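Local coordinates for protein indole-3-pyruvate decarboxylase (Azospirillum brasilense, PDB 2NXW) that decarboxylates indole-3-pyruvate to indole-3-acetaldehyde, a step in auxin biosynthesis, with the help of thiamine diphosphate and a magnesium ion, at residues P49-A54 with L60-L65; R323-G328 with A333-A338; T365-D370 with E518-L523; R483-E488 with A550-G555. All blocks are in the same frame, centred on the assembly; numbering follows the deposited sequence.

How the interactions relate
Interaction 1 is the buried contact of the set, joining helix 48-57 to strand 62-64 in the N-terminal thiamine diphosphate-binding domain; apolar packing and one bridging water carry it. Interaction 2, partly buried, lies in the central domain and mixes a backbone hydrogen bond, two waters and a guanidinium laid on a proline. Interactions 3 and 4 are surface contacts without a hydrogen bond between their segments. Each rests on a helix: 516-528 in interaction 3, and both 480-485 and 547-558 in interaction 4. Their segments alternate along the chain, yet they do not touch, their nearest atoms being about 13 Å apart. Interactions 1 and 4 both reach the second subunit.

Interaction 1. Residues P49-A54 with L60-L65; sequences PFFKVA and LPLHTL
With CG of Leu-62 anti to the backbone N (chi1 176°), the two methyls of this strand residue reach across to the helix, while a chi1 of -85° swings the ring of Phe-51 from the flank of that helix to meet one of them. The two branches divide the work. CD1 of Leu-62 approaches the phenyl ring obliquely, 4.2 Å from CD2 of Phe-51. Its twin, CD2, turns to the helix surface, 4.3 Å from CB of Ala-54 and close to the carbonyl oxygen of Phe-51. Alanine suits this point because its single methyl lets strand and helix come near, with the CA atoms of Ala-54 and Leu-62 6.8 Å apart. Where Ala-54 faces Leu-60, a water replaces direct bonding: it donates to Ala-54 O at 2.8 Å and accepts from Leu-60 N at 3.0 Å. These elements belong to the beta-alpha-beta unit 39-41, 48-57, 62-64, and Met-39 of its first strand packs on both Ala-54 and Leu-62. Phe-51 also touches Pro-43 of the thiamine diphosphate pocket, while Phe-491 of the second subunit packs on Leu-62. Since no direct hydrogen bond links the segments, the fit between helix and edge strand depends on the shape of apolar groups, and the bridging water supplies polar partners for one carbonyl and one amide.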
loop_
_atom_site.group_PDB
_atom_site.type_symbol
_atom_site.label_atom_id
_atom_site.label_comp_id
_atom_site.label_asym_id
_atom_site.label_seq_id
_atom_site.Cartn_x
_atom_site.Cartn_y
_atom_site.Cartn_z
ATOM N N PRO A 49 -18.003 27.237 18.717
ATOM C CA PRO A 49 -19.253 26.868 19.392
ATOM C C PRO A 49 -19.061 25.777 20.451
ATOM O O PRO A 49 -19.670 25.822 21.521
ATOM C CB PRO A 49 -20.141 26.411 18.237
ATOM C CG PRO A 49 -19.693 27.314 17.115
ATOM C CD PRO A 49 -18.182 27.258 17.251
ATOM N N PHE A 50 -18.214 24.794 20.154
ATOM C CA PHE A 50 -17.953 23.712 21.096
ATOM C C PHE A 50 -17.231 24.230 22.346
ATOM O O PHE A 50 -17.574 23.858 23.469
ATOM C CB PHE A 50 -17.113 22.610 20.433
ATOM C CG PHE A 50 -16.783 21.472 21.350
ATOM C CD1 PHE A 50 -17.752 20.544 21.709
ATOM C CD2 PHE A 50 -15.505 21.348 21.884
ATOM C CE1 PHE A 50 -17.459 19.501 22.594
ATOM C CE2 PHE A 50 -15.201 20.321 22.760
ATOM C CZ PHE A 50 -16.174 19.395 23.120
ATOM N N PHE A 51 -16.230 25.089 22.159
ATOM C CA PHE A 51 -15.510 25.613 23.309
ATOM C C PHE A 51 -16.418 26.491 24.168
ATOM O O PHE A 51 -16.236 26.557 25.382
ATOM C CB PHE A 51 -14.264 26.392 22.865
ATOM C CG PHE A 51 -13.049 25.527 22.635
ATOM C CD1 PHE A 51 -13.034 24.579 21.614
ATOM C CD2 PHE A 51 -11.917 25.676 23.436
ATOM C CE1 PHE A 51 -11.906 23.791 21.389
ATOM C CE2 PHE A 51 -10.778 24.888 23.220
ATOM C CZ PHE A 51 -10.778 23.949 22.195
ATOM N N LYS A 52 -17.399 27.138 23.538
ATOM C CA LYS A 52 -18.350 27.991 24.254
ATOM C C LYS A 52 -19.161 27.124 25.204
ATOM O O LYS A 52 -19.352 27.484 26.364
ATOM C CB LYS A 52 -19.286 28.699 23.273
ATOM C CG LYS A 52 -20.389 29.523 23.951
ATOM C CD LYS A 52 -21.206 30.286 22.922
ATOM C CE LYS A 52 -22.363 31.036 23.584
ATOM N NZ LYS A 52 -23.116 31.859 22.601
ATOM N N VAL A 53 -19.637 25.981 24.721
ATOM C CA VAL A 53 -20.402 25.084 25.578
ATOM C C VAL A 53 -19.519 24.586 26.718
ATOM O O VAL A 53 -19.930 24.556 27.874
ATOM C CB VAL A 53 -20.954 23.874 24.790
ATOM C CG1 VAL A 53 -21.609 22.873 25.745
ATOM C CG2 VAL A 53 -21.970 24.352 23.753
ATOM N N ALA A 54 -18.286 24.205 26.399
ATOM C CA ALA A 54 -17.392 23.714 27.437
ATOM C C ALA A 54 -17.144 24.761 28.519
ATOM O O ALA A 54 -17.193 24.449 29.710
ATOM C CB ALA A 54 -16.063 23.275 26.814
ATOM N N LEU A 60 -16.493 19.827 32.346
ATOM C CA LEU A 60 -15.115 19.388 32.530
ATOM C C LEU A 60 -14.296 20.667 32.579
ATOM O O LEU A 60 -14.566 21.610 31.836
ATOM C CB LEU A 60 -14.619 18.542 31.351
ATOM C CG LEU A 60 -15.171 17.137 31.110
ATOM C CD1 LEU A 60 -14.508 16.552 29.867
ATOM C CD2 LEU A 60 -14.914 16.254 32.321
ATOM N N PRO A 61 -13.309 20.734 33.478
ATOM C CA PRO A 61 -12.468 21.927 33.574
ATOM C C PRO A 61 -11.820 22.115 32.202
ATOM O O PRO A 61 -11.294 21.155 31.634
ATOM C CB PRO A 61 -11.456 21.540 34.645
ATOM C CG PRO A 61 -12.261 20.654 35.549
ATOM C CD PRO A 61 -13.023 19.788 34.572
ATOM N N LEU A 62 -11.861 23.337 31.680
ATOM C CA LEU A 62 -11.285 23.627 30.368
ATOM C C LEU A 62 -9.924 24.301 30.497
ATOM O O LEU A 62 -9.817 25.400 31.038
ATOM C CB LEU A 62 -12.240 24.521 29.570
ATOM C CG LEU A 62 -11.785 25.020 28.196
ATOM C CD1 LEU A 62 -11.642 23.849 27.234
ATOM C CD2 LEU A 62 -12.809 26.021 27.663
ATOM N N HIS A 63 -8.887 23.635 29.986
ATOM C CA HIS A 63 -7.528 24.158 30.060
ATOM C C HIS A 63 -6.949 24.388 28.681
ATOM O O HIS A 63 -6.843 23.451 27.886
ATOM C CB HIS A 63 -6.615 23.172 30.791
ATOM C CG HIS A 63 -7.077 22.828 32.167
ATOM N ND1 HIS A 63 -7.451 23.789 33.084
ATOM C CD2 HIS A 63 -7.215 21.634 32.789
ATOM C CE1 HIS A 63 -7.802 23.198 34.213
ATOM N NE2 HIS A 63 -7.668 21.894 34.064
ATOM N N THR A 64 -6.573 25.623 28.383
ATOM C CA THR A 64 -5.967 25.876 27.085
ATOM C C THR A 64 -4.455 25.873 27.217
ATOM O O THR A 64 -3.900 26.080 28.304
ATOM C CB THR A 64 -6.433 27.212 26.468
ATOM O OG1 THR A 64 -6.070 28.310 27.318
ATOM C CG2 THR A 64 -7.948 27.193 26.270
ATOM N N LEU A 65 -3.793 25.574 26.109
ATOM C CA LEU A 65 -2.343 25.575 26.075
ATOM C C LEU A 65 -1.912 26.430 24.892
ATOM O O LEU A 65 -2.749 27.001 24.199
ATOM C CB LEU A 65 -1.825 24.138 25.977
ATOM C CG LEU A 65 -2.090 23.395 27.297
ATOM C CD1 LEU A 65 -1.790 21.923 27.156
ATOM C CD2 LEU A 65 -1.229 24.009 28.401
HETATM O O HOH W 1 -16.592 21.769 30.013
#

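Interaction 2. Residues R323-G328 with A333-A338; sequences RAVTLG and ADIPLA
Arg-323 folds its side chain over Pro-336: CG stands anti to the carbonyl carbon (chi1 -63°), and a bend at chi3 (69°) turns the guanidinium onto the proline. NH1 comes to 3.5 Å from CB of Pro-336, whose CA lies over one guanidinium face, toward its rim. The flat cation suits a proline, which offers it a compact aliphatic surface, and NH2 is held by the carbonyl of Pro-202. A serine in place of Arg-323 would probably leave Pro-336 without this cover and take the guanidinium donor from the Pro-202 carbonyl. The Arg-323 carbonyl takes the amide of Ile-335 at 2.9 Å in a nearly straight bond (164°) from above its plane, and a water donates to the same oxygen while accepting from Asp-334 N. A second water links the carbonyls of Ala-324 and Ile-335. Deeper in, the branched residues Val-325 and Ile-335 cross at about a right angle, their CG2 methyls 3.7 Å apart, and both reach Cys-211 of helix 205-221 and Leu-340 of helix 337-346. Here the antiparallel strands 317-321, 324-327 and 330-333 form the edge of the mixed sheet of an alpha/beta central domain, and the chain leaves through Pro-336, the N-cap of helix 337-346.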
loop_
_atom_site.group_PDB
_atom_site.type_symbol
_atom_site.label_atom_id
_atom_site.label_comp_id
_atom_site.label_asym_id
_atom_site.label_seq_id
_atom_site.Cartn_x
_atom_site.Cartn_y
_atom_site.Cartn_z
ATOM N N ARG A 323 -6.831 -7.714 23.994
ATOM C CA ARG A 323 -7.960 -8.636 24.130
ATOM C C ARG A 323 -7.774 -9.979 23.432
ATOM O O ARG A 323 -8.741 -10.578 22.961
ATOM C CB ARG A 323 -9.259 -7.969 23.651
ATOM C CG ARG A 323 -9.666 -6.754 24.484
ATOM C CD ARG A 323 -10.980 -6.136 24.002
ATOM N NE ARG A 323 -12.136 -6.995 24.255
ATOM C CZ ARG A 323 -12.784 -7.092 25.413
ATOM N NH1 ARG A 323 -12.405 -6.376 26.465
ATOM N NH2 ARG A 323 -13.822 -7.916 25.518
ATOM N N ALA A 324 -6.534 -10.451 23.374
ATOM C CA ALA A 324 -6.219 -11.744 22.778
ATOM C C ALA A 324 -5.063 -12.352 23.553
ATOM O O ALA A 324 -4.413 -11.673 24.347
ATOM C CB ALA A 324 -5.838 -11.586 21.299
ATOM N N VAL A 325 -4.823 -13.641 23.346
ATOM C CA VAL A 325 -3.719 -14.313 24.007
ATOM C C VAL A 325 -3.062 -15.245 23.008
ATOM O O VAL A 325 -3.720 -16.116 22.433
ATOM C CB VAL A 325 -4.185 -15.138 25.231
ATOM C CG1 VAL A 325 -2.987 -15.794 25.894
ATOM C CG2 VAL A 325 -4.913 -14.238 26.227
ATOM N N THR A 326 -1.762 -15.063 22.803
ATOM C CA THR A 326 -1.007 -15.883 21.867
ATOM C C THR A 326 0.029 -16.748 22.574
ATOM O O THR A 326 0.783 -16.262 23.418
ATOM C CB THR A 326 -0.276 -15.000 20.830
ATOM O OG1 THR A 326 -1.238 -14.258 20.073
ATOM C CG2 THR A 326 0.559 -15.856 19.883
ATOM N N LEU A 327 0.050 -18.034 22.228
ATOM C CA LEU A 327 1.002 -18.997 22.781
ATOM C C LEU A 327 0.941 -20.324 22.022
ATOM O O LEU A 327 -0.016 -20.587 21.298
ATOM C CB LEU A 327 0.732 -19.252 24.271
ATOM C CG LEU A 327 -0.676 -19.532 24.818
ATOM C CD1 LEU A 327 -1.655 -19.917 23.719
ATOM C CD2 LEU A 327 -0.560 -20.623 25.874
ATOM N N GLY A 328 1.972 -21.146 22.192
ATOM C CA GLY A 328 2.021 -22.446 21.538
ATOM C C GLY A 328 1.636 -22.475 20.070
ATOM O O GLY A 328 1.027 -23.444 19.604
ATOM N N ALA A 333 -8.797 -15.491 20.571
ATOM C CA ALA A 333 -9.385 -14.175 20.386
ATOM C C ALA A 333 -10.487 -13.918 21.406
ATOM O O ALA A 333 -10.995 -14.844 22.036
ATOM C CB ALA A 333 -9.938 -14.046 18.961
ATOM N N ASP A 334 -10.848 -12.649 21.566
ATOM C CA ASP A 334 -11.892 -12.236 22.492
ATOM C C ASP A 334 -11.639 -12.653 23.936
ATOM O O ASP A 334 -12.498 -13.237 24.598
ATOM C CB ASP A 334 -13.252 -12.764 22.019
ATOM C CG ASP A 334 -13.556 -12.371 20.588
ATOM O OD1 ASP A 334 -13.133 -11.271 20.176
ATOM O OD2 ASP A 334 -14.221 -13.154 19.878
ATOM N N ILE A 335 -10.445 -12.336 24.422
ATOM C CA ILE A 335 -10.069 -12.645 25.790
ATOM C C ILE A 335 -9.602 -11.376 26.485
ATOM O O ILE A 335 -8.463 -10.944 26.299
ATOM C CB ILE A 335 -8.933 -13.687 25.845
ATOM C CG1 ILE A 335 -9.432 -15.015 25.267
ATOM C CG2 ILE A 335 -8.438 -13.847 27.285
ATOM C CD1 ILE A 335 -8.492 -16.177 25.463
ATOM N N PRO A 336 -10.485 -10.743 27.269
ATOM C CA PRO A 336 -10.110 -9.519 27.981
ATOM C C PRO A 336 -9.092 -9.894 29.048
ATOM O O PRO A 336 -9.179 -10.964 29.640
ATOM C CB PRO A 336 -11.435 -9.038 28.567
ATOM C CG PRO A 336 -12.214 -10.314 28.754
ATOM C CD PRO A 336 -11.896 -11.095 27.512
ATOM N N LEU A 337 -8.114 -9.028 29.277
ATOM C CA LEU A 337 -7.085 -9.307 30.265
ATOM C C LEU A 337 -7.671 -9.572 31.655
ATOM O O LEU A 337 -7.235 -10.490 32.345
ATOM C CB LEU A 337 -6.088 -8.149 30.327
ATOM C CG LEU A 337 -4.779 -8.466 31.058
ATOM C CD1 LEU A 337 -4.020 -9.540 30.296
ATOM C CD2 LEU A 337 -3.927 -7.213 31.181
ATOM N N ALA A 338 -8.654 -8.776 32.063
ATOM C CA ALA A 338 -9.263 -8.963 33.369
ATOM C C ALA A 338 -9.887 -10.352 33.475
ATOM O O ALA A 338 -9.838 -10.980 34.534
ATOM C CB ALA A 338 -10.319 -7.892 33.621
HETATM O O HOH W 2 -9.785 -10.221 20.321
HETATM O O HOH W 3 -5.788 -10.530 26.730
#

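Interaction 3. Residues T365-D370 with E518-L523; sequences TGLQAD and ELKAAL
The unusual feature is that on the helix side the contact falls to a single charged residue, Lys-520, used for its aliphatic stem: Leu-367 and Ala-369 rest on it, while its charged end leads elsewhere. CD2 of Leu-367 sits against the root of that stem, 3.6 Å from CB of Lys-520 and 3.7 Å from its CG. The methyl of Ala-369 adds a looser touch, 4.1 Å from the same CB. After CG leaves anti to the backbone N, a bend at chi2 (-86°) turns the lysine chain aside, and NZ forms a salt bridge with Asp-524 one helical turn on. A lysine suits this exposed place, apolar near its backbone and charged at its end. The loop is shaped locally as well. Ala-369 centres an inverse gamma turn, with a weak bond from Asp-370 N to Gln-368 O, and Gln-368 folds back so that NE2 donates to Gly-366 O at 3.0 Å, the acceptor lying in its amide plane. Asp-370 then anchors the loop to the helix through Arg-516. The segment 365-370 belongs to the connection leading to helix 376-388, and it rests through Leu-367 and Ala-369 against helix 516-528, the crossover helix of the beta-alpha-beta unit formed with parallel strands 509-513 and 534-539 at the edge of the C-terminal sheet.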
loop_
_atom_site.group_PDB
_atom_site.type_symbol
_atom_site.label_atom_id
_atom_site.label_comp_id
_atom_site.label_asym_id
_atom_site.label_seq_id
_atom_site.Cartn_x
_atom_site.Cartn_y
_atom_site.Cartn_z
ATOM N N THR A 365 22.769 7.782 45.904
ATOM C CA THR A 365 22.603 8.805 46.921
ATOM C C THR A 365 23.955 9.418 47.241
ATOM O O THR A 365 24.975 9.018 46.680
ATOM C CB THR A 365 22.020 8.209 48.210
ATOM O OG1 THR A 365 22.876 7.152 48.670
ATOM C CG2 THR A 365 20.621 7.651 47.958
ATOM N N GLY A 366 23.957 10.407 48.130
ATOM C CA GLY A 366 25.203 11.031 48.534
ATOM C C GLY A 366 25.792 12.042 47.579
ATOM O O GLY A 366 26.959 11.937 47.200
ATOM N N LEU A 367 24.997 13.032 47.186
ATOM C CA LEU A 367 25.491 14.067 46.295
ATOM C C LEU A 367 26.649 14.801 46.966
ATOM O O LEU A 367 26.546 15.199 48.129
ATOM C CB LEU A 367 24.385 15.084 45.987
ATOM C CG LEU A 367 24.850 16.380 45.320
ATOM C CD1 LEU A 367 25.221 16.113 43.863
ATOM C CD2 LEU A 367 23.738 17.420 45.392
ATOM N N GLN A 368 27.750 14.972 46.241
ATOM C CA GLN A 368 28.890 15.705 46.776
ATOM C C GLN A 368 28.655 17.166 46.377
ATOM O O GLN A 368 28.968 17.581 45.261
ATOM C CB GLN A 368 30.186 15.168 46.166
ATOM C CG GLN A 368 30.377 13.687 46.437
ATOM C CD GLN A 368 30.528 13.384 47.915
ATOM O OE1 GLN A 368 31.530 13.754 48.532
ATOM N NE2 GLN A 368 29.535 12.708 48.496
ATOM N N ALA A 369 28.081 17.940 47.292
ATOM C CA ALA A 369 27.764 19.341 47.016
ATOM C C ALA A 369 28.988 20.241 47.038
ATOM O O ALA A 369 29.187 21.011 47.978
ATOM C CB ALA A 369 26.721 19.837 48.019
ATOM N N ASP A 370 29.789 20.161 45.981
ATOM C CA ASP A 370 31.023 20.933 45.886
ATOM C C ASP A 370 31.140 21.759 44.610
ATOM O O ASP A 370 30.156 21.990 43.908
ATOM C CB ASP A 370 32.219 19.985 45.988
ATOM C CG ASP A 370 32.178 18.898 44.941
ATOM O OD1 ASP A 370 31.598 19.154 43.860
ATOM O OD2 ASP A 370 32.728 17.800 45.190
ATOM N N GLU A 518 25.712 24.277 43.779
ATOM C CA GLU A 518 24.629 25.132 43.294
ATOM C C GLU A 518 23.391 24.294 43.000
ATOM O O GLU A 518 22.267 24.717 43.260
ATOM C CB GLU A 518 25.071 25.888 42.044
ATOM C CG GLU A 518 26.135 26.935 42.334
ATOM C CD GLU A 518 26.750 27.522 41.082
ATOM O OE1 GLU A 518 26.564 26.959 39.977
ATOM O OE2 GLU A 518 27.441 28.553 41.198
ATOM N N LEU A 519 23.591 23.101 42.453
ATOM C CA LEU A 519 22.467 22.223 42.168
ATOM C C LEU A 519 21.727 21.851 43.453
ATOM O O LEU A 519 20.492 21.888 43.506
ATOM C CB LEU A 519 22.962 20.945 41.478
ATOM C CG LEU A 519 21.987 19.769 41.368
ATOM C CD1 LEU A 519 20.846 20.106 40.419
ATOM C CD2 LEU A 519 22.751 18.543 40.866
ATOM N N LYS A 520 22.471 21.493 44.496
ATOM C CA LYS A 520 21.842 21.097 45.753
ATOM C C LYS A 520 21.012 22.249 46.310
ATOM O O LYS A 520 19.862 22.048 46.725
ATOM C CB LYS A 520 22.911 20.670 46.770
ATOM C CG LYS A 520 22.412 19.768 47.897
ATOM C CD LYS A 520 21.841 20.564 49.044
ATOM C CE LYS A 520 21.470 19.656 50.214
ATOM N NZ LYS A 520 20.872 20.434 51.335
ATOM N N ALA A 521 21.584 23.447 46.313
ATOM C CA ALA A 521 20.881 24.625 46.826
ATOM C C ALA A 521 19.643 24.956 46.001
ATOM O O ALA A 521 18.578 25.251 46.551
ATOM C CB ALA A 521 21.823 25.834 46.858
ATOM N N ALA A 522 19.771 24.900 44.681
ATOM C CA ALA A 522 18.643 25.215 43.815
ATOM C C ALA A 522 17.496 24.227 43.959
ATOM O O ALA A 522 16.332 24.628 43.896
ATOM C CB ALA A 522 19.104 25.270 42.359
ATOM N N LEU A 523 17.806 22.944 44.137
ATOM C CA LEU A 523 16.744 21.955 44.283
ATOM C C LEU A 523 15.985 22.222 45.579
ATOM O O LEU A 523 14.758 22.167 45.596
ATOM C CB LEU A 523 17.299 20.513 44.268
ATOM C CG LEU A 523 16.223 19.421 44.157
ATOM C CD1 LEU A 523 15.523 19.548 42.809
ATOM C CD2 LEU A 523 16.846 18.012 44.293
#

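Interaction 4. Residues R483-E488 with A550-G555; sequences RTFQPE and ARFVQG
Thr-484 and Val-553 have the nearest CA atoms of segments 483-488 and 550-555, 6.9 Å apart. Between them CG2 of Val-553 settles against the threonine, 3.6 Å from OG1 and 3.7 Å from CB of Thr-484. A chi1 of 74° places OG1 between the backbone N and the carbonyl carbon, where it hydrogen-bonds Met-481 O one turn back; the hydroxyl is thereby satisfied within its own helix and can bear an apolar neighbour. Helix 480-485 follows the GDG...NN thiamine diphosphate-binding motif, from which Asp-449 and Asn-476 bind magnesium together with Ser-478. In related pyruvate decarboxylases the C-terminal helix covers the active site, and helix 547-558 is consistent with that role. Next to the threonine, two phenylalanines meet rim to rim: CZ of Phe-485 is 3.8 Å from CE2 of Phe-552 and lies in the plane of the Phe-552 ring, so neither face is used in this contact. Aromatic residues suit this place because a long flat side chain can extend from each helix toward the other, so that the two rings meet. Phe-552 makes an edge-to-face pair with Phe-405, while Phe-485 packs on Leu-48 of the second subunit, its side chain about 6 Å from bound thiamine diphosphate.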
loop_
_atom_site.group_PDB
_atom_site.type_symbol
_atom_site.label_atom_id
_atom_site.label_comp_id
_atom_site.label_asym_id
_atom_site.label_seq_id
_atom_site.Cartn_x
_atom_site.Cartn_y
_atom_site.Cartn_z
ATOM N N ARG A 483 24.645 12.220 19.693
ATOM C CA ARG A 483 26.107 12.248 19.704
ATOM C C ARG A 483 26.632 10.863 20.093
ATOM O O ARG A 483 27.625 10.387 19.540
ATOM C CB ARG A 483 26.637 13.279 20.717
ATOM C CG ARG A 483 28.190 13.370 20.739
ATOM C CD ARG A 483 28.691 14.272 21.856
ATOM N NE ARG A 483 28.011 15.557 21.795
ATOM C CZ ARG A 483 28.249 16.501 20.890
ATOM N NH1 ARG A 483 29.189 16.329 19.968
ATOM N NH2 ARG A 483 27.490 17.589 20.853
ATOM N N THR A 484 25.972 10.191 21.032
ATOM C CA THR A 484 26.465 8.882 21.456
ATOM C C THR A 484 26.406 7.865 20.329
ATOM O O THR A 484 27.213 6.938 20.283
ATOM C CB THR A 484 25.688 8.320 22.674
ATOM O OG1 THR A 484 24.392 7.863 22.261
ATOM C CG2 THR A 484 25.553 9.389 23.759
ATOM N N PHE A 485 25.462 8.050 19.414
ATOM C CA PHE A 485 25.293 7.137 18.282
ATOM C C PHE A 485 26.185 7.482 17.094
ATOM O O PHE A 485 26.598 6.586 16.345
ATOM C CB PHE A 485 23.843 7.156 17.798
ATOM C CG PHE A 485 22.837 6.748 18.840
ATOM C CD1 PHE A 485 21.511 7.155 18.732
ATOM C CD2 PHE A 485 23.211 5.958 19.927
ATOM C CE1 PHE A 485 20.569 6.785 19.690
ATOM C CE2 PHE A 485 22.278 5.579 20.892
ATOM C CZ PHE A 485 20.954 5.996 20.770
ATOM N N GLN A 486 26.481 8.768 16.916
ATOM C CA GLN A 486 27.284 9.215 15.774
ATOM C C GLN A 486 28.065 10.449 16.216
ATOM O O GLN A 486 27.794 11.571 15.796
ATOM C CB GLN A 486 26.339 9.532 14.612
ATOM C CG GLN A 486 27.001 9.736 13.262
ATOM C CD GLN A 486 25.957 9.778 12.163
ATOM O OE1 GLN A 486 25.487 8.737 11.707
ATOM N NE2 GLN A 486 25.565 10.976 11.764
ATOM N N PRO A 487 29.085 10.235 17.055
ATOM C CA PRO A 487 29.904 11.330 17.581
ATOM C C PRO A 487 30.677 12.178 16.593
ATOM O O PRO A 487 31.042 13.307 16.908
ATOM C CB PRO A 487 30.809 10.630 18.594
ATOM C CG PRO A 487 30.957 9.244 18.012
ATOM C CD PRO A 487 29.570 8.923 17.520
ATOM N N GLU A 488 30.916 11.664 15.394
ATOM C CA GLU A 488 31.653 12.444 14.419
ATOM C C GLU A 488 30.882 13.643 13.871
ATOM O O GLU A 488 31.485 14.568 13.349
ATOM C CB GLU A 488 32.081 11.556 13.241
ATOM C CG GLU A 488 30.917 10.948 12.457
ATOM C CD GLU A 488 30.560 9.544 12.911
ATOM O OE1 GLU A 488 30.566 9.272 14.130
ATOM O OE2 GLU A 488 30.250 8.706 12.030
ATOM N N ALA A 550 24.898 5.173 29.557
ATOM C CA ALA A 550 26.223 4.634 29.255
ATOM C C ALA A 550 26.131 3.122 29.017
ATOM O O ALA A 550 26.775 2.593 28.107
ATOM C CB ALA A 550 27.187 4.937 30.381
ATOM N N ARG A 551 25.322 2.423 29.810
ATOM C CA ARG A 551 25.181 0.979 29.616
ATOM C C ARG A 551 24.473 0.680 28.297
ATOM O O ARG A 551 24.787 -0.300 27.615
ATOM C CB ARG A 551 24.397 0.343 30.768
ATOM C CG ARG A 551 25.146 0.308 32.088
ATOM C CD ARG A 551 24.522 -0.704 33.045
ATOM N NE ARG A 551 23.132 -0.389 33.372
ATOM C CZ ARG A 551 22.746 0.527 34.259
ATOM N NH1 ARG A 551 23.638 1.240 34.937
ATOM N NH2 ARG A 551 21.452 0.729 34.467
ATOM N N PHE A 552 23.513 1.528 27.944
ATOM C CA PHE A 552 22.749 1.392 26.705
ATOM C C PHE A 552 23.701 1.486 25.516
ATOM O O PHE A 552 23.691 0.633 24.627
ATOM C CB PHE A 552 21.708 2.513 26.638
ATOM C CG PHE A 552 20.773 2.430 25.460
ATOM C CD1 PHE A 552 19.714 1.526 25.450
ATOM C CD2 PHE A 552 20.915 3.304 24.389
ATOM C CE1 PHE A 552 18.803 1.498 24.389
ATOM C CE2 PHE A 552 20.011 3.284 23.322
ATOM C CZ PHE A 552 18.953 2.382 23.324
ATOM N N VAL A 553 24.535 2.520 25.513
ATOM C CA VAL A 553 25.496 2.730 24.436
ATOM C C VAL A 553 26.515 1.585 24.332
ATOM O O VAL A 553 26.809 1.108 23.232
ATOM C CB VAL A 553 26.244 4.072 24.631
ATOM C CG1 VAL A 553 27.279 4.270 23.526
ATOM C CG2 VAL A 553 25.243 5.230 24.616
ATOM N N GLN A 554 27.051 1.148 25.468
ATOM C CA GLN A 554 28.027 0.054 25.477
ATOM C C GLN A 554 27.368 -1.252 25.037
ATOM O O GLN A 554 27.973 -2.056 24.322
ATOM C CB GLN A 554 28.621 -0.099 26.883
ATOM C CG GLN A 554 29.572 -1.285 27.097
ATOM C CD GLN A 554 30.898 -1.158 26.358
ATOM O OE1 GLN A 554 31.375 -0.054 26.093
ATOM N NE2 GLN A 554 31.510 -2.297 26.044
ATOM N N GLY A 555 26.121 -1.455 25.456
ATOM C CA GLY A 555 25.404 -2.665 25.096
ATOM C C GLY A 555 25.179 -2.773 23.602
ATOM O O GLY A 555 25.164 -3.873 23.041
#